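Local atomic coordinates of uncharacterized protein (Bacillus cereus, PDB entry 5F2H), a protein that is of unknown function but belongs to the alpha/beta hydrolase superfamily and is therefore probably a hydrolase. Residues K131-M136 and P148-V153; P163-I168 and F174-I179. One frame throughout, in Å; residues are numbered along the deposited sequence.

Contact 1: residues K131-M136 and P148-V153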
loop_
_atom_site.group_PDB
_atom_site.type_symbol
_atom_site.label_atom_id
_atom_site.label_comp_id
_atom_site.label_asym_id
_atom_site.label_seq_id
_atom_site.Cartn_x
_atom_site.Cartn_y
_atom_site.Cartn_z
ATOM N N LYS B 131 4.126 -3.521 -4.318
ATOM C CA LYS B 131 4.507 -2.941 -5.614
ATOM C C LYS B 131 5.978 -3.263 -5.895
ATOM O O LYS B 131 6.784 -3.333 -4.969
ATOM C CB LYS B 131 4.265 -1.425 -5.600
ATOM C CG LYS B 131 2.815 -1.069 -5.274
ATOM C CD LYS B 131 2.473 0.418 -5.144
ATOM C CE LYS B 131 2.589 1.178 -6.453
ATOM N NZ LYS B 131 2.188 2.611 -6.332
ATOM N N LEU B 132 6.332 -3.471 -7.163
ATOM C CA LEU B 132 7.713 -3.799 -7.511
ATOM C C LEU B 132 8.291 -2.854 -8.516
ATOM O O LEU B 132 7.596 -2.381 -9.391
ATOM C CB LEU B 132 7.811 -5.217 -8.083
ATOM C CG LEU B 132 9.196 -5.666 -8.574
ATOM C CD1 LEU B 132 10.265 -5.574 -7.497
ATOM C CD2 LEU B 132 9.132 -7.094 -9.077
ATOM N N PHE B 133 9.575 -2.562 -8.366
ATOM C CA PHE B 133 10.273 -1.687 -9.281
ATOM C C PHE B 133 11.617 -2.346 -9.561
ATOM O O PHE B 133 12.366 -2.653 -8.640
ATOM C CB PHE B 133 10.514 -0.324 -8.676
ATOM C CG PHE B 133 11.052 0.668 -9.652
ATOM C CD1 PHE B 133 12.319 0.522 -10.177
ATOM C CD2 PHE B 133 10.322 1.781 -9.987
ATOM C CE1 PHE B 133 12.838 1.463 -11.048
ATOM C CE2 PHE B 133 10.819 2.718 -10.867
ATOM C CZ PHE B 133 12.082 2.573 -11.388
ATOM N N ILE B 134 11.938 -2.556 -10.832
ATOM C CA ILE B 134 13.197 -3.180 -11.139
ATOM C C ILE B 134 14.054 -2.204 -11.906
ATOM O O ILE B 134 13.636 -1.703 -12.933
ATOM C CB ILE B 134 13.002 -4.418 -11.987
ATOM C CG1 ILE B 134 11.899 -5.277 -11.405
ATOM C CG2 ILE B 134 14.305 -5.173 -12.082
ATOM C CD1 ILE B 134 11.658 -6.555 -12.192
ATOM N N ALA B 135 15.239 -1.915 -11.393
ATOM C CA ALA B 135 16.136 -0.997 -12.058
ATOM C C ALA B 135 17.301 -1.777 -12.622
ATOM O O ALA B 135 17.827 -2.665 -11.936
ATOM C CB ALA B 135 16.635 0.061 -11.099
HETATM N N MSE B 136 17.722 -1.416 -13.841
HETATM C CA MSE B 136 18.837 -2.087 -14.510
HETATM C C MSE B 136 20.053 -1.228 -14.707
HETATM O O MSE B 136 20.049 -0.274 -15.482
HETATM C CB MSE B 136 18.436 -2.535 -15.923
HETATM C CG MSE B 136 17.148 -3.343 -15.968
HETATM SE SE MSE B 136 17.578 -5.139 -15.269
HETATM C CE MSE B 136 16.237 -4.905 -13.891
ATOM N N PRO B 148 22.067 4.154 -5.654
ATOM C CA PRO B 148 21.813 5.545 -5.263
ATOM C C PRO B 148 20.841 6.339 -6.134
ATOM O O PRO B 148 20.142 7.212 -5.605
ATOM C CB PRO B 148 23.197 6.192 -5.327
ATOM C CG PRO B 148 24.158 5.085 -5.139
ATOM C CD PRO B 148 23.508 3.870 -5.743
ATOM N N TYR B 149 20.781 6.041 -7.436
ATOM C CA TYR B 149 19.901 6.786 -8.326
ATOM C C TYR B 149 18.463 6.302 -8.329
ATOM O O TYR B 149 17.581 7.013 -8.820
ATOM C CB TYR B 149 20.438 6.753 -9.758
ATOM C CG TYR B 149 21.816 7.348 -9.942
ATOM C CD1 TYR B 149 21.976 8.682 -10.243
ATOM C CD2 TYR B 149 22.957 6.552 -9.881
ATOM C CE1 TYR B 149 23.247 9.217 -10.426
ATOM C CE2 TYR B 149 24.218 7.071 -10.093
ATOM C CZ TYR B 149 24.365 8.402 -10.349
ATOM O OH TYR B 149 25.637 8.941 -10.518
ATOM N N TRP B 150 18.198 5.123 -7.769
ATOM C CA TRP B 150 16.831 4.580 -7.790
ATOM C C TRP B 150 16.297 4.287 -6.415
ATOM O O TRP B 150 15.217 3.741 -6.277
ATOM C CB TRP B 150 16.833 3.295 -8.636
ATOM C CG TRP B 150 17.378 3.536 -9.996
ATOM C CD1 TRP B 150 18.685 3.527 -10.365
ATOM C CD2 TRP B 150 16.641 3.866 -11.161
ATOM N NE1 TRP B 150 18.808 3.821 -11.694
ATOM C CE2 TRP B 150 17.559 3.997 -12.217
ATOM C CE3 TRP B 150 15.285 4.035 -11.427
ATOM C CZ2 TRP B 150 17.169 4.323 -13.509
ATOM C CZ3 TRP B 150 14.893 4.325 -12.714
ATOM C CH2 TRP B 150 15.830 4.482 -13.736
ATOM N N LYS B 151 17.063 4.651 -5.400
ATOM C CA LYS B 151 16.692 4.421 -3.999
ATOM C C LYS B 151 15.383 5.117 -3.612
ATOM O O LYS B 151 14.601 4.571 -2.825
ATOM C CB LYS B 151 17.814 4.939 -3.095
ATOM C CG LYS B 151 17.678 4.599 -1.622
ATOM C CD LYS B 151 18.729 5.301 -0.758
ATOM C CE LYS B 151 20.155 5.068 -1.246
ATOM N NZ LYS B 151 20.523 3.633 -1.389
ATOM N N SER B 152 15.133 6.293 -4.191
ATOM C CA SER B 152 13.929 7.079 -3.888
ATOM C C SER B 152 12.573 6.502 -4.323
ATOM O O SER B 152 11.559 7.195 -4.227
ATOM C CB SER B 152 14.081 8.496 -4.436
ATOM O OG SER B 152 14.235 8.488 -5.836
ATOM N N VAL B 153 12.541 5.271 -4.827
ATOM C CA VAL B 153 11.269 4.655 -5.228
ATOM C C VAL B 153 10.549 4.080 -4.014
ATOM O O VAL B 153 9.377 3.732 -4.094
ATOM C CB VAL B 153 11.436 3.513 -6.260
ATOM C CG1 VAL B 153 12.014 4.053 -7.557
ATOM C CG2 VAL B 153 12.283 2.370 -5.704
#
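Phe133 and Ala135, two residues apart on strand 131-136, both send their CB atoms toward the C-terminal end of helix 143-150 and the 3-10 turn after it, where Trp150 and Val153 meet them. The contact joins strand and helix within the beta-alpha-beta unit of strand 131-136, helix 143-150 and strand 158-164, in the parallel sheet of the alpha/beta hydrolase fold. The Phe133 ring leaves the strand with CG anti to its backbone N (chi1 -172°), a torsion that brings the ring to Val153 over one face and to Trp150 at its rim. Val153 CG1 lies 3.9 Å from the ring centroid and 17° off the normal, which meets the definition of a CH-pi contact. The rim of the same ring runs into the benzo part of the Trp150 indole: Phe133 CZ is 3.5 Å from Trp150 CE3, the planes are inclined by 47°, and neither ring lies over the other, so this is not a stack. All four residues are buried and their contacts are apolar. The indole N-H is engaged outside the two segments: Trp150 NE1 is hydrogen-bonded to Tyr296 OH, while Phe300 of helix 300-313 meets the Trp150 ring edge-to-face. Further along, Ala135 sets its methyl against an indole face, with CB 3.9 Å from the centroid of the five-membered ring of Trp150 and 3.7 Å from its CG atom.

Contact 2: residues P163-I168 and F174-I179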
loop_
_atom_site.group_PDB
_atom_site.type_symbol
_atom_site.label_atom_id
_atom_site.label_comp_id
_atom_site.label_asym_id
_atom_site.label_seq_id
_atom_site.Cartn_x
_atom_site.Cartn_y
_atom_site.Cartn_z
ATOM N N PRO B 163 18.883 -6.031 -10.179
ATOM C CA PRO B 163 19.547 -7.222 -10.701
ATOM C C PRO B 163 20.945 -6.911 -11.185
ATOM O O PRO B 163 21.211 -5.795 -11.584
ATOM C CB PRO B 163 18.667 -7.632 -11.888
ATOM C CG PRO B 163 17.383 -6.885 -11.712
ATOM C CD PRO B 163 17.809 -5.596 -11.079
ATOM N N GLN B 164 21.832 -7.886 -11.109
ATOM C CA GLN B 164 23.194 -7.711 -11.555
ATOM C C GLN B 164 23.472 -8.787 -12.614
ATOM O O GLN B 164 23.186 -9.985 -12.402
ATOM C CB GLN B 164 24.166 -7.854 -10.397
ATOM C CG GLN B 164 25.570 -7.376 -10.705
ATOM C CD GLN B 164 26.486 -7.524 -9.496
ATOM O OE1 GLN B 164 26.904 -6.537 -8.894
ATOM N NE2 GLN B 164 26.682 -8.748 -9.062
ATOM N N SER B 165 24.058 -8.366 -13.735
ATOM C CA SER B 165 24.356 -9.284 -14.817
ATOM C C SER B 165 25.462 -10.243 -14.455
ATOM O O SER B 165 26.378 -9.910 -13.718
ATOM C CB SER B 165 24.761 -8.519 -16.074
ATOM O OG SER B 165 25.152 -9.422 -17.102
ATOM N N SER B 166 25.369 -11.442 -14.989
ATOM C CA SER B 166 26.383 -12.444 -14.755
ATOM C C SER B 166 27.602 -12.209 -15.647
ATOM O O SER B 166 28.661 -12.754 -15.384
ATOM C CB SER B 166 25.810 -13.806 -15.085
ATOM O OG SER B 166 25.349 -13.816 -16.424
ATOM N N GLN B 167 27.473 -11.358 -16.663
ATOM C CA GLN B 167 28.570 -11.108 -17.602
ATOM C C GLN B 167 29.579 -10.126 -17.007
ATOM O O GLN B 167 29.450 -8.909 -17.151
ATOM C CB GLN B 167 27.997 -10.584 -18.921
ATOM C CG GLN B 167 26.897 -11.460 -19.533
ATOM C CD GLN B 167 26.154 -10.750 -20.668
ATOM O OE1 GLN B 167 26.762 -10.115 -21.536
ATOM N NE2 GLN B 167 24.824 -10.848 -20.652
ATOM N N ILE B 168 30.628 -10.684 -16.402
ATOM C CA ILE B 168 31.687 -9.905 -15.742
ATOM C C ILE B 168 32.828 -9.550 -16.710
ATOM O O ILE B 168 33.285 -10.390 -17.469
ATOM C CB ILE B 168 32.206 -10.676 -14.492
ATOM C CG1 ILE B 168 33.043 -9.781 -13.586
ATOM C CG2 ILE B 168 32.970 -11.936 -14.885
ATOM C CD1 ILE B 168 33.520 -10.484 -12.336
ATOM N N PHE B 174 30.166 -5.202 -14.426
ATOM C CA PHE B 174 29.320 -6.120 -15.156
ATOM C C PHE B 174 28.662 -5.498 -16.418
ATOM O O PHE B 174 28.380 -4.292 -16.441
ATOM C CB PHE B 174 28.275 -6.633 -14.166
ATOM C CG PHE B 174 28.861 -7.305 -12.946
ATOM C CD1 PHE B 174 29.158 -8.661 -12.959
ATOM C CD2 PHE B 174 29.083 -6.596 -11.773
ATOM C CE1 PHE B 174 29.686 -9.288 -11.837
ATOM C CE2 PHE B 174 29.636 -7.212 -10.651
ATOM C CZ PHE B 174 29.922 -8.562 -10.684
ATOM N N VAL B 175 28.392 -6.314 -17.446
ATOM C CA VAL B 175 27.802 -5.812 -18.710
ATOM C C VAL B 175 26.649 -6.587 -19.290
ATOM O O VAL B 175 26.508 -7.788 -19.030
ATOM C CB VAL B 175 28.833 -5.778 -19.857
ATOM C CG1 VAL B 175 29.969 -4.816 -19.529
ATOM C CG2 VAL B 175 29.384 -7.165 -20.134
ATOM N N TRP B 176 25.874 -5.903 -20.144
ATOM C CA TRP B 176 24.708 -6.497 -20.825
ATOM C C TRP B 176 24.972 -6.774 -22.319
ATOM O O TRP B 176 24.064 -6.663 -23.136
ATOM C CB TRP B 176 23.487 -5.590 -20.695
ATOM C CG TRP B 176 23.099 -5.329 -19.305
ATOM C CD1 TRP B 176 23.322 -4.185 -18.577
ATOM C CD2 TRP B 176 22.492 -6.255 -18.414
ATOM N NE1 TRP B 176 22.846 -4.337 -17.302
ATOM C CE2 TRP B 176 22.346 -5.606 -17.167
ATOM C CE3 TRP B 176 22.043 -7.576 -18.547
ATOM C CZ2 TRP B 176 21.742 -6.215 -16.075
ATOM C CZ3 TRP B 176 21.455 -8.193 -17.436
ATOM C CH2 TRP B 176 21.308 -7.500 -16.218
ATOM N N ASP B 177 26.206 -7.153 -22.660
ATOM C CA ASP B 177 26.596 -7.443 -24.046
ATOM C C ASP B 177 25.644 -8.398 -24.739
ATOM O O ASP B 177 24.994 -8.038 -25.726
ATOM C CB ASP B 177 27.992 -8.065 -24.093
ATOM C CG ASP B 177 29.082 -7.105 -23.739
ATOM O OD1 ASP B 177 28.842 -5.869 -23.711
ATOM O OD2 ASP B 177 30.209 -7.610 -23.562
ATOM N N ASP B 178 25.588 -9.605 -24.172
ATOM C CA ASP B 178 24.767 -10.701 -24.626
ATOM C C ASP B 178 23.369 -10.441 -24.102
ATOM O O ASP B 178 23.017 -10.904 -23.034
ATOM C CB ASP B 178 25.345 -12.022 -24.078
ATOM C CG ASP B 178 24.657 -13.260 -24.637
ATOM O OD1 ASP B 178 23.530 -13.157 -25.183
ATOM O OD2 ASP B 178 25.264 -14.352 -24.535
ATOM N N ILE B 179 22.573 -9.705 -24.877
ATOM C CA ILE B 179 21.207 -9.354 -24.473
ATOM C C ILE B 179 20.252 -10.516 -24.275
ATOM O O ILE B 179 19.101 -10.302 -23.879
ATOM C CB ILE B 179 20.526 -8.297 -25.386
ATOM C CG1 ILE B 179 20.312 -8.821 -26.814
ATOM C CG2 ILE B 179 21.323 -6.994 -25.375
ATOM C CD1 ILE B 179 19.595 -7.836 -27.723
#
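The Gln167 side-chain amide spans the gap to Asp178 with both of its ends: Asp178 N donates to Gln167 OE1 at 2.9 Å, and Gln167 NE2 donates to Asp178 O at 3.0 Å. The first bond is nearly straight (163° at the hydrogen), the second more bent. Nearer the backbone, Val175 N gives a 2.8 Å bond to Gln167 O, and Ser165 OG donates to Val175 O from above the carbonyl plane. That hydroxyl also accepts from Gln167 N at 3.1 Å, an ST turn, so one atom ties both segments together. These bonds gather at the base of a short antiparallel hairpin, in which Ile168 and Phe174 form a non-hydrogen-bonded pair, between strand 158-164 and helix 179-195. Two aromatic rings add to the polar links. The Gln164 amide stacks on a face of Phe174, the planes 22° apart, with its chain extended from a CG anti to N (chi1 -167°). Ser165 CB sits over the six-membered ring of Trp176, 3.5 Å from its centroid. Farther out, Trp176 NE1 is hydrogen-bonded to His137 O and Trp176 N to Asp139 OD1, while Asp178, the N-cap residue of helix 179-195, bonds Gln180 N through OD1.

Strands 131-136 and 158-164 are sheet neighbours, and the two contacts touch where Ala135 O of contact 1 packs against Pro163 CD of contact 2; their centres are about 18 Å apart. Contact 1 is fully buried and apolar, between the sheet and a helix covering it. Contact 2, at the C-terminal end of strand 158-164, an edge strand within the chain, and the loop after it, is only partly buried and relies on backbone and amide hydrogen bonds as well as rings. It also takes part in the interface with the second subunit, where Pro163 and Gln164 pair antiparallel with a strand of that chain. Trp150 and Trp176 both touch a GxSxG sequence that resembles a nucleophile elbow, consistent with a hydrolase site nearby.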